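Side-chain contacts in uncharacterized protein (Nostoc punctiforme, PDB 2R3S), which is uncharacterised, but probably transfers a methyl group to an oxygen atom of a still unidentified acceptor, as O-methyltransferases of its family do: residues S223-D228 and P239-H244; F245-C250 and D299-A304; G265-F270 and S308-A313. All blocks are in the same frame, centred on the assembly; numbering follows the deposited sequence.

The three contacts lie on the same side of the chain's centre, all within the Rossmann-like methyltransferase domain. Contact 1 joins two loops at one end of the sheet, where ethanediol molecules probably from the crystallisation liquor are bound; contacts 2 and 3 pack helix 303-312 and the turn before it. The centre of contact 1 is about 13 Å from the centres of both others, while those of contacts 2 and 3 are about 11 Å apart. Residues 239-244 connect the set: His-243 O lies 2.7 Å from Asp-299 N of contact 2, and Asn-240 N 2.7 Å from Phe-270 O of contact 3. Met-309 links contacts 2 and 3 by touching Cys-250 and Tyr-301.

Contact 1: S223-D228 and P239-H244; sequences SAFEVD and PNFLHH. With EDO (1,2-ethanediol), chain D; EDO (1,2-ethanediol), chain E.
Phe-225 and Phe-241 approach from opposite directions and bring together two loops of a Rossmann-like methyltransferase fold, those that follow strands 217-221 and 233-239 at the carboxyl ends of the parallel strands. Their rings are inclined to each other by only 30°, yet with centroids 6.0 Å apart they have slid past one another and barely overlap. Contact is confined to one atom of each ring, Phe-225 CE2 lying 4.0 Å from Phe-241 CZ. Phe-241 holds its CG anti to the backbone N (chi1 -162°), which carries the ring toward the other loop. There it also meets the methyl of Ala-224, whose CB sits 3.8 Å from both CE2 and CZ of Phe-241 and so bears evenly on that one ring bond. Phe-245 meets both phenylalanines edge-to-face and joins them into a three-ring cluster, backed by Leu-253 of helix 247-260.

The first loop is shaped by an ST turn: Ser-223 OG accepts from Phe-225 N at 3.0 Å, while Ser-223 O takes the amides of both Glu-226 and Val-227. The backbone that bears the Phe-225 ring is thus fixed from within its own loop. In class I methyltransferases these strand ends line the cofactor site, and a bound ethanediol is consistent with a pocket here. Its O1 receives a nearly straight hydrogen bond from Ala-224 N, and lies close to the plane of the Phe-241 ring, at its edge. The backbone of Phe-241 is tied as well: His-244 turns its ring back so that ND1 donates to Phe-241 O over 3.1 Å, the donor standing 33° out of the carbonyl plane.

Contact 2: F245-C250 and D299-A304; sequences FDVATC and DAYTFA
The N-capped start of helix 247-260, with Asp-246 as the cap, receives the ring of Tyr-301 from the turn that leads into helix 303-312. Tyr-301 OH donates to Phe-245 O at 2.8 Å, in the carbonyl plane and on a lone pair, and this oxygen lies in turn at the edge of the tyrosine ring. Val-247 crosses the ring obliquely, its CG2 3.9 Å from Tyr-301 CE1, and Cys-250 SG makes an oblique sulfur-aromatic contact 5.5 Å from the ring centroid. Asp-299 CB rests on one face, displaced toward the rim, while its carboxylate reaches on to a salt bridge with Arg-57 of the second subunit. Replacing Tyr-301 by an alanine would probably leave Phe-245 O without this donor and open a gap beside Val-247 and Cys-250. Asp-246 OD1 is gripped twice by Thr-249, by its N at 3.0 Å and its OG1 at 2.6 Å, which holds the carboxylate against the first turn. The tyrosine thus bonds to the carbonyl just ahead of an aspartate N-cap, at the start of the helix that follows parallel strand 233-239 in the Rossmann-like sheet.

Contact 3: G265-F270 and S308-A313; sequences GKVIVF and SMFSNA
Phe-310 of helix 303-312 drives the edge of its ring against Val-267 and Val-269, two residues that face the helix from strand 265-271. Along the helix, Ser-308 opens the segment with its carbonyl, which accepts from Asn-312 N at 3.0 Å. Met-309, present as selenomethionine, packs on Cys-250 and Tyr-301 rather than on the valines.

Phe-310 follows and carries the whole contact. Its CG lies anti to the carbonyl carbon (chi1 -83°), and the ring extends from the helix to the sheet with CZ leading. Val-269 CG2 lies in the plane of the ring at its edge, 3.6 Å from Phe-310 CZ and 3.8 Å from CE2, the two side chains sliding past each other in opposite directions. Val-267 comes in at a slant and touches the other margin, its CG1 standing 3.9 Å from CZ and 4.0 Å from CE1 of Phe-310. The leading end of the ring is thus shared between one methyl of each valine, and neither valine stacks on a face. Phe-315 meets the same ring edge-to-face, and Leu-254 of helix 247-260 and Ala-333 of strand 329-334 add further apolar neighbours to this buried contact.

Beyond it, Asn-312 ND2 hydrogen-bonds to Glu-251 OE2 of helix 247-260. Ala-313 sends its amide back to Phe-310 O at 3.1 Å and rests its methyl on Leu-254, so the end of 308-313 is held against the neighbouring helix.

On the strand, Ile-268 points the opposite way, onto helix 149-159. Helices against both faces of a central, mostly parallel sheet are the hallmark of the alpha/beta/alpha sandwich of Rossmann-like methyltransferases.

Contact 1: S223-D228 and P239-H244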
loop_
_atom_site.group_PDB
_atom_site.type_symbol
_atom_site.label_atom_id
_atom_site.label_comp_id
_atom_site.label_asym_id
_atom_site.label_seq_id
_atom_site.Cartn_x
_atom_site.Cartn_y
_atom_site.Cartn_z
ATOM N N SER A 223 31.222 -10.927 -8.689
ATOM C CA SER A 223 30.153 -11.016 -9.675
ATOM C C SER A 223 30.060 -12.364 -10.331
ATOM O O SER A 223 31.063 -12.901 -10.793
ATOM C CB SER A 223 30.377 -9.983 -10.773
ATOM O OG SER A 223 29.531 -10.257 -11.867
ATOM N N ALA A 224 28.838 -12.887 -10.420
ATOM C CA ALA A 224 28.583 -14.177 -11.040
ATOM C C ALA A 224 29.019 -14.142 -12.502
ATOM O O ALA A 224 29.227 -15.176 -13.115
ATOM C CB ALA A 224 27.100 -14.531 -10.936
ATOM N N PHE A 225 29.138 -12.939 -13.047
ATOM C CA PHE A 225 29.498 -12.746 -14.446
ATOM C C PHE A 225 31.018 -12.678 -14.683
ATOM O O PHE A 225 31.472 -12.901 -15.810
ATOM C CB PHE A 225 28.815 -11.477 -14.983
ATOM C CG PHE A 225 27.304 -11.514 -14.855
ATOM C CD1 PHE A 225 26.537 -12.215 -15.780
ATOM C CD2 PHE A 225 26.664 -10.899 -13.777
ATOM C CE1 PHE A 225 25.161 -12.280 -15.651
ATOM C CE2 PHE A 225 25.283 -10.965 -13.641
ATOM C CZ PHE A 225 24.535 -11.649 -14.574
ATOM N N GLU A 226 31.790 -12.389 -13.636
ATOM C CA GLU A 226 33.249 -12.170 -13.765
ATOM C C GLU A 226 34.091 -13.313 -13.158
ATOM O O GLU A 226 35.058 -13.748 -13.762
ATOM C CB GLU A 226 33.637 -10.792 -13.201
ATOM C CG GLU A 226 32.959 -9.587 -13.923
ATOM N N VAL A 227 33.685 -13.846 -12.010
ATOM C CA VAL A 227 34.460 -14.870 -11.312
ATOM C C VAL A 227 34.621 -16.104 -12.167
ATOM O O VAL A 227 33.817 -16.348 -13.061
ATOM C CB VAL A 227 33.829 -15.266 -9.926
ATOM C CG1 VAL A 227 33.723 -14.039 -9.012
ATOM C CG2 VAL A 227 32.474 -15.952 -10.099
ATOM N N ASP A 228 35.676 -16.870 -11.897
ATOM C CA ASP A 228 35.874 -18.171 -12.505
ATOM C C ASP A 228 35.234 -19.199 -11.608
ATOM O O ASP A 228 35.572 -19.289 -10.431
ATOM C CB ASP A 228 37.374 -18.484 -12.669
ATOM C CG ASP A 228 38.094 -17.442 -13.509
ATOM O OD1 ASP A 228 37.488 -16.943 -14.485
ATOM O OD2 ASP A 228 39.254 -17.103 -13.183
ATOM N N PRO A 239 19.012 -19.643 -7.473
ATOM C CA PRO A 239 17.849 -19.219 -6.710
ATOM C C PRO A 239 17.643 -17.711 -6.797
ATOM O O PRO A 239 18.537 -16.967 -6.466
ATOM C CB PRO A 239 18.191 -19.650 -5.285
ATOM C CG PRO A 239 19.639 -20.063 -5.296
ATOM C CD PRO A 239 20.200 -19.764 -6.616
ATOM N N ASN A 240 16.477 -17.282 -7.258
ATOM C CA ASN A 240 16.095 -15.864 -7.307
ATOM C C ASN A 240 17.187 -14.926 -7.867
ATOM O O ASN A 240 17.424 -13.809 -7.338
ATOM C CB ASN A 240 15.594 -15.369 -5.926
ATOM C CG ASN A 240 14.213 -15.892 -5.573
ATOM O OD1 ASN A 240 13.250 -15.681 -6.311
ATOM N ND2 ASN A 240 14.106 -16.565 -4.424
ATOM N N PHE A 241 17.811 -15.358 -8.967
ATOM C CA PHE A 241 18.843 -14.563 -9.635
ATOM C C PHE A 241 18.441 -14.068 -10.996
ATOM O O PHE A 241 18.628 -12.907 -11.310
ATOM C CB PHE A 241 20.136 -15.376 -9.794
ATOM C CG PHE A 241 21.370 -14.519 -10.067
ATOM C CD1 PHE A 241 21.653 -13.398 -9.287
ATOM C CD2 PHE A 241 22.255 -14.846 -11.084
ATOM C CE1 PHE A 241 22.777 -12.619 -9.527
ATOM C CE2 PHE A 241 23.389 -14.060 -11.318
ATOM C CZ PHE A 241 23.636 -12.953 -10.541
ATOM N N LEU A 242 17.906 -14.944 -11.828
ATOM C CA LEU A 242 17.810 -14.616 -13.256
ATOM C C LEU A 242 16.851 -13.483 -13.548
ATOM O O LEU A 242 17.075 -12.732 -14.481
ATOM C CB LEU A 242 17.438 -15.847 -14.097
ATOM C CG LEU A 242 18.523 -16.917 -14.313
ATOM C CD1 LEU A 242 17.921 -17.958 -15.251
ATOM C CD2 LEU A 242 19.851 -16.331 -14.879
ATOM N N HIS A 243 15.794 -13.348 -12.742
ATOM C CA HIS A 243 14.800 -12.266 -12.917
ATOM C C HIS A 243 15.304 -10.825 -12.915
ATOM O O HIS A 243 14.603 -9.923 -13.393
ATOM C CB HIS A 243 13.643 -12.397 -11.898
ATOM C CG HIS A 243 14.047 -12.448 -10.448
ATOM N ND1 HIS A 243 13.608 -13.447 -9.603
ATOM C CD2 HIS A 243 14.776 -11.599 -9.682
ATOM C CE1 HIS A 243 14.054 -13.214 -8.378
ATOM N NE2 HIS A 243 14.771 -12.101 -8.402
ATOM N N HIS A 244 16.500 -10.593 -12.376
ATOM C CA HIS A 244 17.143 -9.257 -12.372
ATOM C C HIS A 244 17.699 -8.761 -13.710
ATOM O O HIS A 244 17.938 -7.570 -13.878
ATOM C CB HIS A 244 18.301 -9.265 -11.376
ATOM C CG HIS A 244 17.872 -9.501 -9.967
ATOM N ND1 HIS A 244 18.156 -10.667 -9.294
ATOM C CD2 HIS A 244 17.143 -8.736 -9.113
ATOM C CE1 HIS A 244 17.634 -10.602 -8.079
ATOM N NE2 HIS A 244 17.009 -9.445 -7.947
HETATM C C1 EDO D . 26.160 -11.311 -8.074
HETATM O O1 EDO D . 26.732 -11.050 -9.366
HETATM C C2 EDO D . 27.247 -11.750 -7.104
HETATM O O2 EDO D . 27.750 -13.066 -7.405
HETATM C C1 EDO E . 19.022 -15.246 -4.083
HETATM O O1 EDO E . 20.024 -15.600 -5.104
HETATM C C2 EDO E . 19.040 -13.799 -3.558
HETATM O O2 EDO E . 18.280 -12.830 -4.301
#

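Contact 2: F245-C250 and D299-A304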
loop_
_atom_site.group_PDB
_atom_site.type_symbol
_atom_site.label_atom_id
_atom_site.label_comp_id
_atom_site.label_asym_id
_atom_site.label_seq_id
_atom_site.Cartn_x
_atom_site.Cartn_y
_atom_site.Cartn_z
ATOM N N PHE A 245 17.914 -9.656 -14.668
ATOM C CA PHE A 245 18.683 -9.287 -15.866
ATOM C C PHE A 245 17.865 -9.413 -17.143
ATOM O O PHE A 245 16.907 -10.173 -17.165
ATOM C CB PHE A 245 19.924 -10.180 -15.919
ATOM C CG PHE A 245 20.665 -10.239 -14.606
ATOM C CD1 PHE A 245 21.445 -9.179 -14.187
ATOM C CD2 PHE A 245 20.547 -11.336 -13.778
ATOM C CE1 PHE A 245 22.125 -9.235 -12.965
ATOM C CE2 PHE A 245 21.194 -11.393 -12.569
ATOM C CZ PHE A 245 21.992 -10.340 -12.158
ATOM N N ASP A 246 18.226 -8.669 -18.196
ATOM C CA ASP A 246 17.641 -8.928 -19.527
ATOM C C ASP A 246 17.996 -10.323 -20.029
ATOM O O ASP A 246 18.834 -11.023 -19.455
ATOM C CB ASP A 246 17.936 -7.827 -20.583
ATOM C CG ASP A 246 19.421 -7.581 -20.819
ATOM O OD1 ASP A 246 20.208 -8.538 -20.844
ATOM O OD2 ASP A 246 19.787 -6.408 -20.988
ATOM N N VAL A 247 17.301 -10.731 -21.088
ATOM C CA VAL A 247 17.444 -12.060 -21.684
ATOM C C VAL A 247 18.866 -12.391 -22.211
ATOM O O VAL A 247 19.326 -13.534 -22.102
ATOM C CB VAL A 247 16.406 -12.237 -22.839
ATOM C CG1 VAL A 247 16.738 -13.474 -23.684
ATOM C CG2 VAL A 247 14.979 -12.319 -22.270
ATOM N N ALA A 248 19.519 -11.398 -22.818
ATOM C CA ALA A 248 20.857 -11.552 -23.377
ATOM C C ALA A 248 21.847 -11.852 -22.235
ATOM O O ALA A 248 22.651 -12.788 -22.305
ATOM C CB ALA A 248 21.241 -10.284 -24.099
ATOM N N THR A 249 21.735 -11.072 -21.166
ATOM C CA THR A 249 22.540 -11.267 -19.959
ATOM C C THR A 249 22.303 -12.599 -19.303
ATOM O O THR A 249 23.267 -13.234 -18.884
ATOM C CB THR A 249 22.293 -10.143 -18.975
ATOM O OG1 THR A 249 22.520 -8.908 -19.656
ATOM C CG2 THR A 249 23.201 -10.259 -17.725
ATOM N N CYS A 250 21.048 -13.054 -19.214
ATOM C CA CYS A 250 20.764 -14.410 -18.672
ATOM C C CYS A 250 21.404 -15.470 -19.554
ATOM O O CYS A 250 21.883 -16.490 -19.071
ATOM C CB CYS A 250 19.253 -14.695 -18.584
ATOM S SG CYS A 250 18.362 -13.673 -17.352
ATOM N N ASP A 299 12.797 -8.905 -15.075
ATOM C CA ASP A 299 11.405 -9.281 -15.376
ATOM C C ASP A 299 11.090 -10.562 -14.637
ATOM O O ASP A 299 12.003 -11.294 -14.244
ATOM C CB ASP A 299 11.255 -9.511 -16.887
ATOM C CG ASP A 299 9.825 -9.290 -17.421
ATOM O OD1 ASP A 299 8.840 -9.160 -16.662
ATOM O OD2 ASP A 299 9.726 -9.247 -18.653
ATOM N N ALA A 300 9.802 -10.840 -14.442
ATOM C CA ALA A 300 9.368 -12.155 -13.979
ATOM C C ALA A 300 9.077 -12.947 -15.255
ATOM O O ALA A 300 8.060 -12.736 -15.922
ATOM C CB ALA A 300 8.135 -12.058 -13.085
ATOM N N TYR A 301 9.987 -13.850 -15.594
ATOM C CA TYR A 301 9.954 -14.558 -16.850
ATOM C C TYR A 301 9.101 -15.815 -16.782
ATOM O O TYR A 301 9.123 -16.550 -15.799
ATOM C CB TYR A 301 11.377 -14.931 -17.259
ATOM C CG TYR A 301 12.235 -13.755 -17.648
ATOM C CD1 TYR A 301 11.960 -13.014 -18.784
ATOM C CD2 TYR A 301 13.343 -13.398 -16.895
ATOM C CE1 TYR A 301 12.753 -11.934 -19.140
ATOM C CE2 TYR A 301 14.153 -12.357 -17.272
ATOM C CZ TYR A 301 13.845 -11.615 -18.378
ATOM O OH TYR A 301 14.633 -10.555 -18.729
ATOM N N THR A 302 8.359 -16.064 -17.855
ATOM C CA THR A 302 7.530 -17.282 -17.983
ATOM C C THR A 302 8.394 -18.487 -18.369
ATOM O O THR A 302 9.560 -18.314 -18.733
ATOM C CB THR A 302 6.466 -17.089 -19.047
ATOM O OG1 THR A 302 7.127 -16.882 -20.297
ATOM C CG2 THR A 302 5.560 -15.863 -18.718
ATOM N N PHE A 303 7.840 -19.701 -18.260
ATOM C CA PHE A 303 8.585 -20.922 -18.572
ATOM C C PHE A 303 9.012 -20.931 -20.028
ATOM O O PHE A 303 10.157 -21.164 -20.312
ATOM C CB PHE A 303 7.796 -22.188 -18.283
ATOM C CG PHE A 303 8.478 -23.430 -18.783
ATOM C CD1 PHE A 303 9.671 -23.848 -18.218
ATOM C CD2 PHE A 303 7.968 -24.147 -19.851
ATOM C CE1 PHE A 303 10.332 -24.985 -18.684
ATOM C CE2 PHE A 303 8.617 -25.283 -20.321
ATOM C CZ PHE A 303 9.805 -25.703 -19.732
ATOM N N ALA A 304 8.078 -20.676 -20.936
ATOM C CA ALA A 304 8.394 -20.499 -22.337
ATOM C C ALA A 304 9.582 -19.547 -22.562
ATOM O O ALA A 304 10.413 -19.801 -23.424
ATOM C CB ALA A 304 7.158 -19.982 -23.092
#

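Contact 3: G265-F270 and S308-A313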
loop_
_atom_site.group_PDB
_atom_site.type_symbol
_atom_site.label_atom_id
_atom_site.label_comp_id
_atom_site.label_asym_id
_atom_site.label_seq_id
_atom_site.Cartn_x
_atom_site.Cartn_y
_atom_site.Cartn_z
ATOM N N GLY A 265 25.546 -32.866 -16.240
ATOM C CA GLY A 265 25.253 -31.766 -15.331
ATOM C C GLY A 265 23.849 -31.203 -15.457
ATOM O O GLY A 265 23.204 -31.332 -16.503
ATOM N N LYS A 266 23.383 -30.574 -14.376
ATOM C CA LYS A 266 22.019 -30.055 -14.282
ATOM C C LYS A 266 21.993 -28.670 -13.649
ATOM O O LYS A 266 22.729 -28.402 -12.713
ATOM C CB LYS A 266 21.161 -31.020 -13.467
ATOM C CG LYS A 266 20.491 -32.070 -14.329
ATOM C CD LYS A 266 20.090 -33.338 -13.587
ATOM C CE LYS A 266 20.829 -34.558 -14.146
ATOM N NZ LYS A 266 20.463 -35.840 -13.470
ATOM N N VAL A 267 21.141 -27.794 -14.166
ATOM C CA VAL A 267 20.882 -26.481 -13.569
ATOM C C VAL A 267 19.479 -26.525 -12.947
ATOM O O VAL A 267 18.543 -26.993 -13.589
ATOM C CB VAL A 267 20.950 -25.386 -14.637
ATOM C CG1 VAL A 267 20.705 -23.999 -14.043
ATOM C CG2 VAL A 267 22.294 -25.446 -15.358
ATOM N N ILE A 268 19.341 -26.075 -11.702
ATOM C CA ILE A 268 18.022 -25.845 -11.084
ATOM C C ILE A 268 17.784 -24.345 -10.893
ATOM O O ILE A 268 18.522 -23.672 -10.161
ATOM C CB ILE A 268 17.901 -26.510 -9.729
ATOM C CG1 ILE A 268 18.124 -28.021 -9.847
ATOM C CG2 ILE A 268 16.504 -26.234 -9.113
ATOM C CD1 ILE A 268 17.715 -28.811 -8.577
ATOM N N VAL A 269 16.786 -23.822 -11.598
ATOM C CA VAL A 269 16.333 -22.436 -11.428
ATOM C C VAL A 269 15.190 -22.413 -10.424
ATOM O O VAL A 269 14.273 -23.215 -10.505
ATOM C CB VAL A 269 15.918 -21.799 -12.769
ATOM C CG1 VAL A 269 15.387 -20.379 -12.572
ATOM C CG2 VAL A 269 17.108 -21.795 -13.718
ATOM N N PHE A 270 15.282 -21.527 -9.436
ATOM C CA PHE A 270 14.222 -21.348 -8.447
ATOM C C PHE A 270 13.839 -19.874 -8.522
ATOM O O PHE A 270 14.674 -19.008 -8.315
ATOM C CB PHE A 270 14.688 -21.761 -7.052
ATOM C CG PHE A 270 13.687 -21.469 -5.964
ATOM C CD1 PHE A 270 12.616 -22.312 -5.743
ATOM C CD2 PHE A 270 13.821 -20.349 -5.145
ATOM C CE1 PHE A 270 11.683 -22.032 -4.726
ATOM C CE2 PHE A 270 12.893 -20.081 -4.144
ATOM C CZ PHE A 270 11.833 -20.925 -3.943
ATOM N N SER A 308 13.373 -21.010 -23.751
ATOM C CA SER A 308 14.085 -20.414 -24.882
ATOM C C SER A 308 15.504 -19.910 -24.555
ATOM O O SER A 308 16.363 -19.863 -25.430
ATOM C CB SER A 308 13.264 -19.273 -25.452
ATOM O OG SER A 308 14.026 -18.514 -26.357
HETATM N N MSE A 309 15.735 -19.488 -23.313
HETATM C CA MSE A 309 17.056 -19.021 -22.911
HETATM C C MSE A 309 17.989 -20.204 -22.771
HETATM O O MSE A 309 19.124 -20.173 -23.234
HETATM C CB MSE A 309 16.972 -18.255 -21.598
HETATM C CG MSE A 309 16.262 -16.939 -21.731
HETATM SE SE MSE A 309 16.223 -15.981 -20.026
HETATM C CE MSE A 309 14.272 -15.603 -19.933
ATOM N N PHE A 310 17.502 -21.256 -22.138
ATOM C CA PHE A 310 18.285 -22.470 -22.012
ATOM C C PHE A 310 18.563 -23.108 -23.377
ATOM O O PHE A 310 19.693 -23.519 -23.648
ATOM C CB PHE A 310 17.600 -23.451 -21.085
ATOM C CG PHE A 310 17.872 -23.192 -19.634
ATOM C CD1 PHE A 310 19.110 -23.492 -19.091
ATOM C CD2 PHE A 310 16.886 -22.665 -18.805
ATOM C CE1 PHE A 310 19.373 -23.275 -17.745
ATOM C CE2 PHE A 310 17.133 -22.442 -17.451
ATOM C CZ PHE A 310 18.396 -22.745 -16.921
ATOM N N SER A 311 17.539 -23.182 -24.225
ATOM C CA SER A 311 17.700 -23.664 -25.595
ATOM C C SER A 311 18.782 -22.892 -26.324
ATOM O O SER A 311 19.683 -23.504 -26.864
ATOM C CB SER A 311 16.386 -23.580 -26.388
ATOM O OG SER A 311 16.613 -23.801 -27.778
ATOM N N ASN A 312 18.705 -21.566 -26.315
ATOM C CA ASN A 312 19.734 -20.688 -26.928
ATOM C C ASN A 312 21.128 -20.682 -26.297
ATOM O O ASN A 312 22.088 -20.166 -26.906
ATOM C CB ASN A 312 19.278 -19.222 -26.908
ATOM C CG ASN A 312 18.102 -18.939 -27.834
ATOM O OD1 ASN A 312 17.724 -19.766 -28.666
ATOM N ND2 ASN A 312 17.518 -17.743 -27.690
ATOM N N ALA A 313 21.231 -21.164 -25.064
ATOM C CA ALA A 313 22.507 -21.225 -24.362
ATOM C C ALA A 313 23.164 -22.573 -24.583
ATOM O O ALA A 313 24.271 -22.793 -24.105
ATOM C CB ALA A 313 22.319 -20.979 -22.842
#